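Local coordinates for protein mRNA export factor MEX67 (Candida albicans, PDB 1Q40) that probably carries mRNA out of the nucleus through nuclear pores, its NTF2-like middle domain forming a complex with a second protein chain, at residues 121-126 / 136-141; 19-24 / 185-190; 45-50 / 202-207; 142-147 / 179-184. One frame throughout, in Å; residues are numbered along the deposited sequence.

Interaction 1. Residues 121-126 / 136-141; sequences FSMEVY and ITLHGS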
loop_
_atom_site.group_PDB
_atom_site.type_symbol
_atom_site.label_atom_id
_atom_site.label_comp_id
_atom_site.label_asym_id
_atom_site.label_seq_id
_atom_site.Cartn_x
_atom_site.Cartn_y
_atom_site.Cartn_z
ATOM N N PHE B 121 -1.755 -7.914 13.508
ATOM C CA PHE B 121 -1.779 -6.599 12.900
ATOM C C PHE B 121 -0.441 -5.880 13.031
ATOM O O PHE B 121 0.300 -6.084 14.001
ATOM C CB PHE B 121 -2.895 -5.766 13.544
ATOM C CG PHE B 121 -4.261 -6.354 13.354
ATOM C CD1 PHE B 121 -4.787 -7.245 14.288
ATOM C CD2 PHE B 121 -5.020 -6.036 12.232
ATOM C CE1 PHE B 121 -6.049 -7.805 14.103
ATOM C CE2 PHE B 121 -6.285 -6.597 12.036
ATOM C CZ PHE B 121 -6.798 -7.482 12.964
ATOM N N SER B 122 -0.116 -5.075 12.023
ATOM C CA SER B 122 0.968 -4.101 12.121
ATOM C C SER B 122 0.458 -2.728 11.693
ATOM O O SER B 122 -0.523 -2.615 10.956
ATOM C CB SER B 122 2.191 -4.522 11.296
ATOM O OG SER B 122 1.929 -4.543 9.902
HETATM N N MSE B 123 1.134 -1.690 12.168
HETATM C CA MSE B 123 0.680 -0.318 11.982
HETATM C C MSE B 123 1.861 0.644 11.928
HETATM O O MSE B 123 2.817 0.478 12.675
HETATM C CB MSE B 123 -0.238 0.058 13.148
HETATM C CG MSE B 123 -1.039 1.354 12.979
HETATM SE SE MSE B 123 -2.113 1.807 14.589
HETATM C CE MSE B 123 -2.415 0.061 15.270
ATOM N N GLU B 124 1.783 1.632 11.038
ATOM C CA GLU B 124 2.672 2.795 11.047
ATOM C C GLU B 124 1.841 4.055 11.271
ATOM O O GLU B 124 0.730 4.164 10.766
ATOM C CB GLU B 124 3.418 2.922 9.719
ATOM C CG GLU B 124 4.206 1.689 9.317
ATOM C CD GLU B 124 3.377 0.651 8.574
ATOM O OE1 GLU B 124 3.287 -0.483 9.066
ATOM O OE2 GLU B 124 2.817 0.959 7.496
ATOM N N VAL B 125 2.380 5.001 12.035
ATOM C CA VAL B 125 1.737 6.297 12.242
ATOM C C VAL B 125 2.791 7.410 12.215
ATOM O O VAL B 125 3.818 7.325 12.887
ATOM C CB VAL B 125 0.887 6.326 13.551
ATOM C CG1 VAL B 125 1.658 5.777 14.724
ATOM C CG2 VAL B 125 0.385 7.742 13.864
ATOM N N TYR B 126 2.530 8.436 11.412
ATOM C CA TYR B 126 3.471 9.525 11.203
ATOM C C TYR B 126 2.748 10.790 10.732
ATOM O O TYR B 126 1.563 10.759 10.437
ATOM C CB TYR B 126 4.554 9.102 10.196
ATOM C CG TYR B 126 4.026 8.493 8.896
ATOM C CD1 TYR B 126 4.006 9.236 7.722
ATOM C CD2 TYR B 126 3.561 7.177 8.846
ATOM C CE1 TYR B 126 3.532 8.693 6.525
ATOM C CE2 TYR B 126 3.076 6.618 7.645
ATOM C CZ TYR B 126 3.071 7.389 6.491
ATOM O OH TYR B 126 2.614 6.870 5.306
ATOM N N ILE B 136 -2.255 7.158 9.313
ATOM C CA ILE B 136 -2.326 5.873 9.993
ATOM C C ILE B 136 -2.546 4.767 8.959
ATOM O O ILE B 136 -3.540 4.785 8.240
ATOM C CB ILE B 136 -3.485 5.852 11.013
ATOM C CG1 ILE B 136 -3.393 7.032 11.989
ATOM C CG2 ILE B 136 -3.482 4.525 11.768
ATOM C CD1 ILE B 136 -4.670 7.289 12.767
ATOM N N THR B 137 -1.620 3.815 8.896
ATOM C CA THR B 137 -1.757 2.649 8.028
ATOM C C THR B 137 -1.763 1.356 8.847
ATOM O O THR B 137 -0.855 1.101 9.639
ATOM C CB THR B 137 -0.641 2.637 6.981
ATOM O OG1 THR B 137 -0.833 3.740 6.091
ATOM C CG2 THR B 137 -0.733 1.438 6.059
ATOM N N LEU B 138 -2.804 0.553 8.644
ATOM C CA LEU B 138 -2.996 -0.702 9.341
ATOM C C LEU B 138 -2.917 -1.848 8.343
ATOM O O LEU B 138 -3.440 -1.747 7.235
ATOM C CB LEU B 138 -4.365 -0.701 10.027
ATOM C CG LEU B 138 -4.761 -1.972 10.795
ATOM C CD1 LEU B 138 -3.896 -2.134 12.016
ATOM C CD2 LEU B 138 -6.251 -1.974 11.158
ATOM N N HIS B 139 -2.248 -2.930 8.745
ATOM C CA HIS B 139 -2.100 -4.145 7.940
ATOM C C HIS B 139 -2.567 -5.333 8.761
ATOM O O HIS B 139 -2.266 -5.419 9.948
ATOM C CB HIS B 139 -0.643 -4.384 7.538
ATOM C CG HIS B 139 0.054 -3.172 6.993
ATOM N ND1 HIS B 139 0.018 -2.830 5.659
ATOM C CD2 HIS B 139 0.840 -2.250 7.597
ATOM C CE1 HIS B 139 0.720 -1.726 5.474
ATOM N NE2 HIS B 139 1.228 -1.352 6.635
ATOM N N GLY B 140 -3.282 -6.264 8.140
ATOM C CA GLY B 140 -3.728 -7.446 8.854
ATOM C C GLY B 140 -4.660 -8.340 8.069
ATOM O O GLY B 140 -4.557 -8.439 6.843
ATOM N N SER B 141 -5.568 -8.991 8.791
ATOM C CA SER B 141 -6.590 -9.851 8.192
ATOM C C SER B 141 -7.929 -9.757 8.928
ATOM O O SER B 141 -8.010 -9.214 10.027
ATOM C CB SER B 141 -6.103 -11.306 8.166
ATOM O OG SER B 141 -5.824 -11.771 9.489
HETATM O O HOH W 1 1.238 4.902 5.451
#
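Ser-122 and His-139 exchange two backbone hydrogen bonds, and the one from His-139 N to Ser-122 O is 2.8 Å long. Glu-124 and Thr-137 repeat the pattern, with Met-123 and Leu-138 as the non-hydrogen-bonded pair between them: this is an antiparallel beta hairpin. On the face carrying His-139 and Glu-124, NE2 of the His-139 imidazole donates to Glu-124 OE2 at 2.9 Å, though the position of that oxygen is doubtful. The carboxylate meets the ring edge nearly coplanar with it, the planes 25° apart. A bend at chi2 (85°) swings Glu-124 CD toward the histidine. Ser-122 OG, 3.4 Å from His-139 CD2, is buried without a polar partner. On the other face Met-123, a selenomethionine, lies beside Ile-136 with SE 4.1 Å from CG2, while its CE reaches Leu-138 CD1 at 4.2 Å. The Phe-121 ring brings CD2 within 3.9 Å of Gly-140 CA, where no side chain intervenes. One shell out, Asp-184 bonds to ND1 of His-139, so if the Glu-124 bond is right the ring has a partner at each nitrogen. Outside the hairpin, a basic side chain of the partner protein's chain forms a salt bridge with Glu-124 OE1. Helix 14-29 packs on Val-125, Ile-136 and Leu-138, and strand 181-190 continues the sheet beyond 136-141.

Interaction 2. Residues 19-24 / 185-190; sequences NFIANY and RTFVVI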
loop_
_atom_site.group_PDB
_atom_site.type_symbol
_atom_site.label_atom_id
_atom_site.label_comp_id
_atom_site.label_asym_id
_atom_site.label_seq_id
_atom_site.Cartn_x
_atom_site.Cartn_y
_atom_site.Cartn_z
ATOM N N ASN B 19 -5.936 4.157 19.700
ATOM C CA ASN B 19 -7.313 4.355 20.138
ATOM C C ASN B 19 -8.251 4.553 18.953
ATOM O O ASN B 19 -9.340 3.988 18.929
ATOM C CB ASN B 19 -7.420 5.559 21.077
ATOM C CG ASN B 19 -6.741 5.324 22.419
ATOM O OD1 ASN B 19 -6.103 4.290 22.644
ATOM N ND2 ASN B 19 -6.869 6.293 23.314
ATOM N N PHE B 20 -7.829 5.363 17.982
ATOM C CA PHE B 20 -8.630 5.607 16.783
ATOM C C PHE B 20 -8.959 4.280 16.112
ATOM O O PHE B 20 -10.115 4.008 15.825
ATOM C CB PHE B 20 -7.898 6.530 15.801
ATOM C CG PHE B 20 -8.606 6.701 14.480
ATOM C CD1 PHE B 20 -9.598 7.660 14.327
ATOM C CD2 PHE B 20 -8.286 5.894 13.395
ATOM C CE1 PHE B 20 -10.258 7.815 13.112
ATOM C CE2 PHE B 20 -8.949 6.038 12.180
ATOM C CZ PHE B 20 -9.933 7.006 12.040
ATOM N N ILE B 21 -7.933 3.459 15.895
ATOM C CA ILE B 21 -8.067 2.175 15.207
ATOM C C ILE B 21 -8.923 1.181 15.999
ATOM O O ILE B 21 -9.701 0.428 15.413
ATOM C CB ILE B 21 -6.658 1.575 14.907
ATOM C CG1 ILE B 21 -5.940 2.381 13.810
ATOM C CG2 ILE B 21 -6.743 0.092 14.525
ATOM C CD1 ILE B 21 -6.553 2.266 12.395
ATOM N N ALA B 22 -8.777 1.192 17.324
ATOM C CA ALA B 22 -9.526 0.301 18.215
ATOM C C ALA B 22 -11.030 0.587 18.163
ATOM O O ALA B 22 -11.834 -0.333 18.033
ATOM C CB ALA B 22 -9.012 0.425 19.650
ATOM N N ASN B 23 -11.395 1.861 18.260
ATOM C CA ASN B 23 -12.789 2.277 18.159
ATOM C C ASN B 23 -13.331 2.112 16.746
ATOM O O ASN B 23 -14.476 1.702 16.573
ATOM C CB ASN B 23 -12.962 3.734 18.598
ATOM C CG ASN B 23 -14.399 4.223 18.441
ATOM O OD1 ASN B 23 -14.665 5.190 17.717
ATOM N ND2 ASN B 23 -15.337 3.536 19.095
ATOM N N TYR B 24 -12.504 2.434 15.745
ATOM C CA TYR B 24 -12.903 2.324 14.343
ATOM C C TYR B 24 -13.328 0.899 14.028
ATOM O O TYR B 24 -14.401 0.679 13.482
ATOM C CB TYR B 24 -11.777 2.745 13.374
ATOM C CG TYR B 24 -12.314 2.995 11.973
ATOM C CD1 TYR B 24 -12.568 4.292 11.526
ATOM C CD2 TYR B 24 -12.614 1.930 11.116
ATOM C CE1 TYR B 24 -13.087 4.527 10.266
ATOM C CE2 TYR B 24 -13.143 2.159 9.848
ATOM C CZ TYR B 24 -13.376 3.460 9.434
ATOM O OH TYR B 24 -13.906 3.695 8.193
ATOM N N ARG B 185 -5.039 -0.669 5.163
ATOM C CA ARG B 185 -5.932 0.468 5.164
ATOM C C ARG B 185 -5.206 1.715 5.668
ATOM O O ARG B 185 -4.593 1.685 6.731
ATOM C CB ARG B 185 -7.139 0.179 6.047
ATOM C CG ARG B 185 -8.309 1.114 5.797
ATOM C CD ARG B 185 -9.615 0.658 6.445
ATOM N NE ARG B 185 -10.712 1.523 6.033
ATOM C CZ ARG B 185 -12.000 1.267 6.220
ATOM N NH1 ARG B 185 -12.904 2.143 5.808
ATOM N NH2 ARG B 185 -12.394 0.152 6.803
ATOM N N THR B 186 -5.317 2.802 4.910
ATOM C CA THR B 186 -4.638 4.066 5.187
ATOM C C THR B 186 -5.654 5.178 5.419
ATOM O O THR B 186 -6.531 5.409 4.592
ATOM C CB THR B 186 -3.718 4.433 4.002
ATOM O OG1 THR B 186 -2.675 3.468 3.893
ATOM C CG2 THR B 186 -2.969 5.747 4.244
ATOM N N PHE B 187 -5.518 5.856 6.555
ATOM C CA PHE B 187 -6.330 7.004 6.922
ATOM C C PHE B 187 -5.437 8.261 6.966
ATOM O O PHE B 187 -4.338 8.216 7.510
ATOM C CB PHE B 187 -6.929 6.811 8.320
ATOM C CG PHE B 187 -7.785 5.576 8.480
ATOM C CD1 PHE B 187 -9.154 5.636 8.279
ATOM C CD2 PHE B 187 -7.224 4.372 8.888
ATOM C CE1 PHE B 187 -9.957 4.514 8.455
ATOM C CE2 PHE B 187 -8.012 3.237 9.067
ATOM C CZ PHE B 187 -9.384 3.314 8.857
ATOM N N VAL B 188 -5.901 9.370 6.400
ATOM C CA VAL B 188 -5.356 10.685 6.734
ATOM C C VAL B 188 -6.365 11.324 7.682
ATOM O O VAL B 188 -7.506 11.562 7.297
ATOM C CB VAL B 188 -5.166 11.577 5.493
ATOM C CG1 VAL B 188 -4.627 12.952 5.888
ATOM C CG2 VAL B 188 -4.239 10.913 4.499
ATOM N N VAL B 189 -5.955 11.568 8.923
ATOM C CA VAL B 189 -6.831 12.125 9.953
ATOM C C VAL B 189 -6.401 13.561 10.285
ATOM O O VAL B 189 -5.219 13.823 10.496
ATOM C CB VAL B 189 -6.810 11.257 11.231
ATOM C CG1 VAL B 189 -7.895 11.705 12.215
ATOM C CG2 VAL B 189 -6.976 9.774 10.880
ATOM N N ILE B 190 -7.365 14.480 10.327
ATOM C CA ILE B 190 -7.099 15.899 10.572
ATOM C C ILE B 190 -7.927 16.444 11.757
ATOM O O ILE B 190 -8.900 15.818 12.169
ATOM C CB ILE B 190 -7.352 16.723 9.277
ATOM C CG1 ILE B 190 -8.816 16.634 8.832
ATOM C CG2 ILE B 190 -6.439 16.243 8.152
ATOM C CD1 ILE B 190 -9.167 17.545 7.661
#
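Arg-185 reaches Tyr-24 with its guanidinium, crossing the phenol at about a right angle so that Tyr-24 CE2 lies over one face of the group, 3.7 Å from Arg-185 NH2. The chain is extended from CG to NE, which carries the charge well clear of the strand. NH1 comes close to the phenol oxygen, but the angle is too poor for a hydrogen bond; the salt-bridge partner of NH1 is Asp-202, and Tyr-24 OH bonds to the hydroxyl of Tyr-39. Arg-185 also makes a cation-pi contact with Trp-28. Phe-187 is the centre of an aromatic cluster with Phe-20 and Tyr-24; CG anti to the backbone N in both (chi1 174° in Phe-20) sends these two rings out from the helix toward the strand. Phe-20 drives its CE2 edge onto the middle of the Phe-187 face, 3.9 Å from Phe-187 CG, in a T-shaped pair with planes at 78°. Phe-187 in turn presents its own edge to the face of Tyr-24, CE1 to CE1 3.6 Å, with planes at 62°. This is the helix-on-sheet packing of the NTF2-like fold, in which helix 14-29 lies across strand 181-190. Ile-21 adds its CD1, 3.8 Å from Phe-187 CE2. Thr-186 and Val-188, flanking Phe-187, face the partner protein's chain. Val-189 turns back to the helix, its CG2 lying over one face of the Phe-20 ring, toward the rim and 4.2 Å from Phe-20 CZ.

Interaction 3. Residues 45-50 / 202-207; sequences FSMQVD and DTLLIR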
loop_
_atom_site.group_PDB
_atom_site.type_symbol
_atom_site.label_atom_id
_atom_site.label_comp_id
_atom_site.label_asym_id
_atom_site.label_seq_id
_atom_site.Cartn_x
_atom_site.Cartn_y
_atom_site.Cartn_z
ATOM N N PHE B 45 -13.191 8.140 0.111
ATOM C CA PHE B 45 -12.979 6.719 0.316
ATOM C C PHE B 45 -12.972 5.969 -1.001
ATOM O O PHE B 45 -13.828 6.183 -1.851
ATOM C CB PHE B 45 -14.081 6.111 1.178
ATOM C CG PHE B 45 -13.969 4.618 1.326
ATOM C CD1 PHE B 45 -13.003 4.066 2.153
ATOM C CD2 PHE B 45 -14.838 3.763 0.640
ATOM C CE1 PHE B 45 -12.886 2.678 2.293
ATOM C CE2 PHE B 45 -14.718 2.380 0.771
ATOM C CZ PHE B 45 -13.744 1.843 1.596
ATOM N N SER B 46 -12.015 5.064 -1.159
ATOM C CA SER B 46 -12.122 4.041 -2.185
ATOM C C SER B 46 -11.467 2.742 -1.732
ATOM O O SER B 46 -10.626 2.720 -0.817
ATOM C CB SER B 46 -11.560 4.528 -3.524
ATOM O OG SER B 46 -10.291 5.144 -3.384
HETATM N N MSE B 47 -11.916 1.653 -2.347
HETATM C CA MSE B 47 -11.428 0.312 -2.071
HETATM C C MSE B 47 -10.857 -0.291 -3.359
HETATM O O MSE B 47 -11.428 -0.118 -4.444
HETATM C CB MSE B 47 -12.564 -0.559 -1.509
HETATM C CG MSE B 47 -12.181 -2.008 -1.212
HETATM SE SE MSE B 47 -12.389 -3.182 -2.778
HETATM C CE MSE B 47 -14.198 -2.786 -3.237
ATOM N N GLN B 48 -9.723 -0.975 -3.230
ATOM C CA GLN B 48 -9.041 -1.621 -4.366
ATOM C C GLN B 48 -8.759 -3.093 -4.045
ATOM O O GLN B 48 -8.410 -3.428 -2.917
ATOM C CB GLN B 48 -7.737 -0.843 -4.704
ATOM C CG GLN B 48 -6.723 -0.711 -3.534
ATOM C CD GLN B 48 -5.471 0.122 -3.875
ATOM O OE1 GLN B 48 -4.816 -0.113 -4.891
ATOM N NE2 GLN B 48 -5.144 1.080 -3.016
ATOM N N VAL B 49 -8.930 -3.972 -5.031
ATOM C CA VAL B 49 -8.601 -5.386 -4.911
ATOM C C VAL B 49 -7.275 -5.664 -5.638
ATOM O O VAL B 49 -7.070 -5.226 -6.777
ATOM C CB VAL B 49 -9.706 -6.292 -5.503
ATOM C CG1 VAL B 49 -9.268 -7.756 -5.536
ATOM C CG2 VAL B 49 -10.995 -6.128 -4.720
ATOM N N ASP B 50 -6.384 -6.378 -4.953
ATOM C CA ASP B 50 -5.143 -6.912 -5.544
ATOM C C ASP B 50 -5.169 -8.444 -5.492
ATOM O O ASP B 50 -4.681 -9.054 -4.552
ATOM C CB ASP B 50 -3.928 -6.381 -4.776
ATOM C CG ASP B 50 -2.601 -6.829 -5.380
ATOM O OD1 ASP B 50 -2.592 -7.570 -6.401
ATOM O OD2 ASP B 50 -1.500 -6.479 -4.888
ATOM N N ASP B 202 -9.291 7.845 2.966
ATOM C CA ASP B 202 -9.440 6.494 3.486
ATOM C C ASP B 202 -9.341 5.540 2.292
ATOM O O ASP B 202 -10.219 5.558 1.429
ATOM C CB ASP B 202 -10.801 6.406 4.156
ATOM C CG ASP B 202 -11.059 5.090 4.853
ATOM O OD1 ASP B 202 -10.302 4.113 4.675
ATOM O OD2 ASP B 202 -12.052 4.946 5.601
ATOM N N THR B 203 -8.262 4.745 2.227
ATOM C CA THR B 203 -8.066 3.765 1.155
ATOM C C THR B 203 -7.918 2.366 1.746
ATOM O O THR B 203 -7.067 2.143 2.606
ATOM C CB THR B 203 -6.828 4.098 0.264
ATOM O OG1 THR B 203 -5.662 4.368 1.063
ATOM C CG2 THR B 203 -7.031 5.384 -0.476
ATOM N N LEU B 204 -8.742 1.437 1.262
ATOM C CA LEU B 204 -8.764 0.062 1.727
ATOM C C LEU B 204 -8.297 -0.818 0.583
ATOM O O LEU B 204 -8.855 -0.752 -0.504
ATOM C CB LEU B 204 -10.192 -0.342 2.107
ATOM C CG LEU B 204 -10.457 -1.802 2.500
ATOM C CD1 LEU B 204 -9.565 -2.264 3.643
ATOM C CD2 LEU B 204 -11.907 -1.977 2.874
ATOM N N LEU B 205 -7.278 -1.638 0.839
ATOM C CA LEU B 205 -6.778 -2.605 -0.119
ATOM C C LEU B 205 -7.115 -4.014 0.371
ATOM O O LEU B 205 -6.793 -4.370 1.504
ATOM C CB LEU B 205 -5.268 -2.457 -0.307
ATOM C CG LEU B 205 -4.672 -3.290 -1.466
ATOM C CD1 LEU B 205 -3.536 -2.558 -2.115
ATOM C CD2 LEU B 205 -4.164 -4.660 -1.005
ATOM N N ILE B 206 -7.746 -4.798 -0.502
ATOM C CA ILE B 206 -8.198 -6.163 -0.215
ATOM C C ILE B 206 -7.377 -7.139 -1.055
ATOM O O ILE B 206 -7.210 -6.937 -2.259
ATOM C CB ILE B 206 -9.697 -6.291 -0.569
ATOM C CG1 ILE B 206 -10.539 -5.295 0.250
ATOM C CG2 ILE B 206 -10.196 -7.724 -0.362
ATOM C CD1 ILE B 206 -10.546 -5.563 1.765
ATOM N N ARG B 207 -6.864 -8.186 -0.411
ATOM C CA ARG B 207 -5.970 -9.161 -1.027
ATOM C C ARG B 207 -6.138 -10.562 -0.387
ATOM O O ARG B 207 -6.819 -10.715 0.649
ATOM C CB ARG B 207 -4.511 -8.670 -0.962
ATOM C CG ARG B 207 -4.034 -8.253 0.424
ATOM C CD ARG B 207 -2.634 -7.667 0.457
ATOM N NE ARG B 207 -2.266 -7.189 1.786
ATOM C CZ ARG B 207 -1.671 -7.930 2.718
ATOM N NH1 ARG B 207 -1.380 -7.390 3.894
ATOM N NH2 ARG B 207 -1.376 -9.208 2.493
#
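Gln-48 is bound through both its backbone groups: its N donates to Leu-204 O at 2.9 Å, and its O accepts from Ile-206 N at the same length. Ser-46 bridges Asp-202 and Leu-204 in the same way, and Asp-50 N closes the series on Ile-206 O with a nearly straight bond. One residue gripping two that are two apart on its neighbour is the pattern of parallel strands, here 20° from exact alignment. Among the side chains, the Phe-45 ring and the Asp-202 carboxylate meet with planes 75° apart, Phe-45 CD1 lying 3.5 Å from Asp-202 CG. The carboxylate has stronger partners of its own, a salt bridge from Arg-185 and a hydrogen bond with Tyr-39. Phe-45 CE1 also rests on Leu-204 CB at 4.1 Å. Selenomethionine Met-47 sets its CG 4.0 Å from Ile-206 CG1 before its chain bends away at chi2 and chi3. On the opposite face Gln-48 CG, held between the backbone N and carbonyl carbon (chi1 57°), packs on Leu-205 CG. Gln-48 CD lies 3.7 Å from Leu-205 CD1, while OE1 bonds to a polar side chain of the partner protein. Ser-46 OG also bonds to that protein, and Thr-203 and Leu-205 pack on it, so this face of the sheet belongs to the interface. Around the pair, strand 94-95 pairs with the start of 45-50 at Phe-45, Arg-78 bonds to the backbone of Met-47 further on, strand 181-190 flanks 202-207, and helix 96-105 packs on Phe-45 and Asp-202.

Interaction 4. Residues 142-147 / 179-184; sequences FDEVAQ and SKKSFD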
loop_
_atom_site.group_PDB
_atom_site.type_symbol
_atom_site.label_atom_id
_atom_site.label_comp_id
_atom_site.label_asym_id
_atom_site.label_seq_id
_atom_site.Cartn_x
_atom_site.Cartn_y
_atom_site.Cartn_z
ATOM N N PHE B 142 -8.985 -10.253 8.291
ATOM C CA PHE B 142 -10.305 -10.337 8.917
ATOM C C PHE B 142 -11.066 -11.582 8.471
ATOM O O PHE B 142 -10.711 -12.222 7.475
ATOM C CB PHE B 142 -11.144 -9.064 8.673
ATOM C CG PHE B 142 -11.369 -8.720 7.209
ATOM C CD1 PHE B 142 -12.293 -9.421 6.434
ATOM C CD2 PHE B 142 -10.678 -7.684 6.619
ATOM C CE1 PHE B 142 -12.497 -9.099 5.080
ATOM C CE2 PHE B 142 -10.879 -7.358 5.266
ATOM C CZ PHE B 142 -11.789 -8.061 4.511
ATOM N N ASP B 143 -12.089 -11.937 9.245
ATOM C CA ASP B 143 -13.069 -12.938 8.859
ATOM C C ASP B 143 -14.274 -12.220 8.281
ATOM O O ASP B 143 -14.627 -11.134 8.727
ATOM C CB ASP B 143 -13.522 -13.743 10.071
ATOM C CG ASP B 143 -12.430 -14.605 10.625
ATOM O OD1 ASP B 143 -12.261 -15.728 10.105
ATOM O OD2 ASP B 143 -11.684 -14.247 11.566
ATOM N N GLU B 144 -14.897 -12.818 7.278
ATOM C CA GLU B 144 -16.173 -12.331 6.787
ATOM C C GLU B 144 -17.244 -13.148 7.476
ATOM O O GLU B 144 -17.227 -14.368 7.395
ATOM C CB GLU B 144 -16.259 -12.477 5.275
ATOM C CG GLU B 144 -15.288 -11.572 4.541
ATOM C CD GLU B 144 -15.253 -11.829 3.043
ATOM O OE1 GLU B 144 -15.883 -12.806 2.591
ATOM O OE2 GLU B 144 -14.578 -11.064 2.315
ATOM N N VAL B 145 -18.158 -12.474 8.172
ATOM C CA VAL B 145 -19.202 -13.140 8.958
ATOM C C VAL B 145 -20.590 -13.110 8.306
ATOM O O VAL B 145 -21.473 -13.868 8.693
ATOM C CB VAL B 145 -19.290 -12.559 10.386
ATOM C CG1 VAL B 145 -17.981 -12.785 11.135
ATOM C CG2 VAL B 145 -19.640 -11.073 10.374
ATOM N N ALA B 146 -20.782 -12.234 7.325
ATOM C CA ALA B 146 -22.046 -12.153 6.612
ATOM C C ALA B 146 -21.898 -11.377 5.311
ATOM O O ALA B 146 -20.960 -10.588 5.146
ATOM C CB ALA B 146 -23.144 -11.506 7.501
ATOM N N GLN B 147 -22.831 -11.630 4.391
ATOM C CA GLN B 147 -22.917 -10.911 3.118
ATOM C C GLN B 147 -23.059 -9.424 3.426
ATOM O O GLN B 147 -23.498 -9.068 4.518
ATOM C CB GLN B 147 -24.125 -11.418 2.292
ATOM C CG GLN B 147 -25.495 -11.059 2.876
ATOM C CD GLN B 147 -26.690 -11.746 2.183
ATOM O OE1 GLN B 147 -26.594 -12.891 1.738
ATOM N NE2 GLN B 147 -27.821 -11.043 2.123
ATOM N N SER B 179 -15.082 -15.663 3.044
ATOM C CA SER B 179 -13.766 -16.168 3.423
ATOM C C SER B 179 -12.928 -15.066 4.068
ATOM O O SER B 179 -13.235 -13.876 3.952
ATOM C CB SER B 179 -13.013 -16.716 2.195
ATOM O OG SER B 179 -12.465 -15.655 1.397
ATOM N N LYS B 180 -11.853 -15.479 4.727
ATOM C CA LYS B 180 -10.882 -14.559 5.276
ATOM C C LYS B 180 -10.236 -13.785 4.138
ATOM O O LYS B 180 -10.099 -14.302 3.040
ATOM C CB LYS B 180 -9.786 -15.302 6.051
ATOM C CG LYS B 180 -10.288 -16.026 7.280
ATOM C CD LYS B 180 -9.159 -16.773 7.968
ATOM C CE LYS B 180 -8.588 -15.984 9.139
ATOM N NZ LYS B 180 -8.756 -16.702 10.428
ATOM N N LYS B 181 -9.870 -12.537 4.411
ATOM C CA LYS B 181 -9.048 -11.743 3.499
ATOM C C LYS B 181 -7.925 -11.064 4.292
ATOM O O LYS B 181 -8.051 -10.838 5.481
ATOM C CB LYS B 181 -9.886 -10.670 2.804
ATOM C CG LYS B 181 -11.150 -11.173 2.097
ATOM C CD LYS B 181 -10.838 -11.878 0.793
ATOM C CE LYS B 181 -12.098 -12.065 -0.050
ATOM N NZ LYS B 181 -13.160 -12.811 0.684
ATOM N N SER B 182 -6.820 -10.754 3.628
ATOM C CA SER B 182 -5.831 -9.853 4.212
ATOM C C SER B 182 -6.071 -8.476 3.621
ATOM O O SER B 182 -6.785 -8.333 2.623
ATOM C CB SER B 182 -4.406 -10.339 3.967
ATOM O OG SER B 182 -4.121 -11.437 4.814
ATOM N N PHE B 183 -5.521 -7.458 4.267
ATOM C CA PHE B 183 -5.778 -6.083 3.868
ATOM C C PHE B 183 -4.767 -5.094 4.434
ATOM O O PHE B 183 -4.037 -5.379 5.395
ATOM C CB PHE B 183 -7.173 -5.654 4.348
ATOM C CG PHE B 183 -7.217 -5.305 5.808
ATOM C CD1 PHE B 183 -7.043 -3.984 6.225
ATOM C CD2 PHE B 183 -7.388 -6.294 6.763
ATOM C CE1 PHE B 183 -7.043 -3.654 7.578
ATOM C CE2 PHE B 183 -7.403 -5.977 8.133
ATOM C CZ PHE B 183 -7.238 -4.658 8.541
ATOM N N ASP B 184 -4.772 -3.915 3.813
ATOM C CA ASP B 184 -4.079 -2.731 4.294
ATOM C C ASP B 184 -5.035 -1.549 4.173
ATOM O O ASP B 184 -5.754 -1.433 3.193
ATOM C CB ASP B 184 -2.830 -2.482 3.462
ATOM C CG ASP B 184 -2.072 -3.768 3.144
ATOM O OD1 ASP B 184 -1.170 -4.143 3.946
ATOM O OD2 ASP B 184 -2.323 -4.457 2.115
#
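Phe-142 and Lys-181 are an antiparallel hydrogen-bonded pair between strands 134-146 and 181-190 of the NTF2-like sheet, close to where the chain leaves one strand for the long connection that leads to the other. Phe-142 N donates to Lys-181 O at 3.0 Å, and Lys-181 N returns a longer bond to Phe-142 O. With Phe-142 CG between the backbone N and carbonyl carbon (chi1 58°), the ring sits against Lys-181, its CZ 3.7 Å from Lys-181 CB. Phe-142 CD2 meets Phe-183 CD2 at 3.6 Å. The two phenyl planes are 38° apart, an oblique meeting beside His-112, which touches both rings. Further along, Glu-144 ties down the loop at Ser-179. Glu-144 OE1 accepts from Ser-179 N at 3.0 Å, OE2 makes a salt bridge to Lys-181 NZ, and both donors stand above the carboxylate plane. Tyr-73 OH also bonds to OE2, so three partners hold the group and probably stabilise its negative charge. The backbone N of Glu-144, by contrast, is buried with no partner in the model. Near the surface Asp-143 and Lys-180 run side by side, their salt bridge long at 3.7 Å between Asp-143 OD1 and Lys-180 NZ. Lys-181 bends at chi2 and chi4, and its NZ, 2.8 Å from Glu-144 OE2, also donates to Ser-179 OG at 3.0 Å.

One sheet runs through all four contacts. Interactions 1 and 4 use successive parts of strand 134-146, and interactions 2 and 4 successive parts of strand 181-190, which separates strand 134-146 from the parallel pair of interaction 3. Interactions 1, 2 and 3 are buried; interaction 4 is only partly so and has the exposed Lys-180. Backbone bonds dominate 1 and 3, whereas 2, a helix against the sheet, has none and relies on aromatic rings. Interaction 4 mixes rings with ion pairs. Charged residues stitch neighbours together: Arg-185 to Asp-202 joins 2 and 3, and Asp-184 serves both His-139 of 1 and Arg-207 of 3.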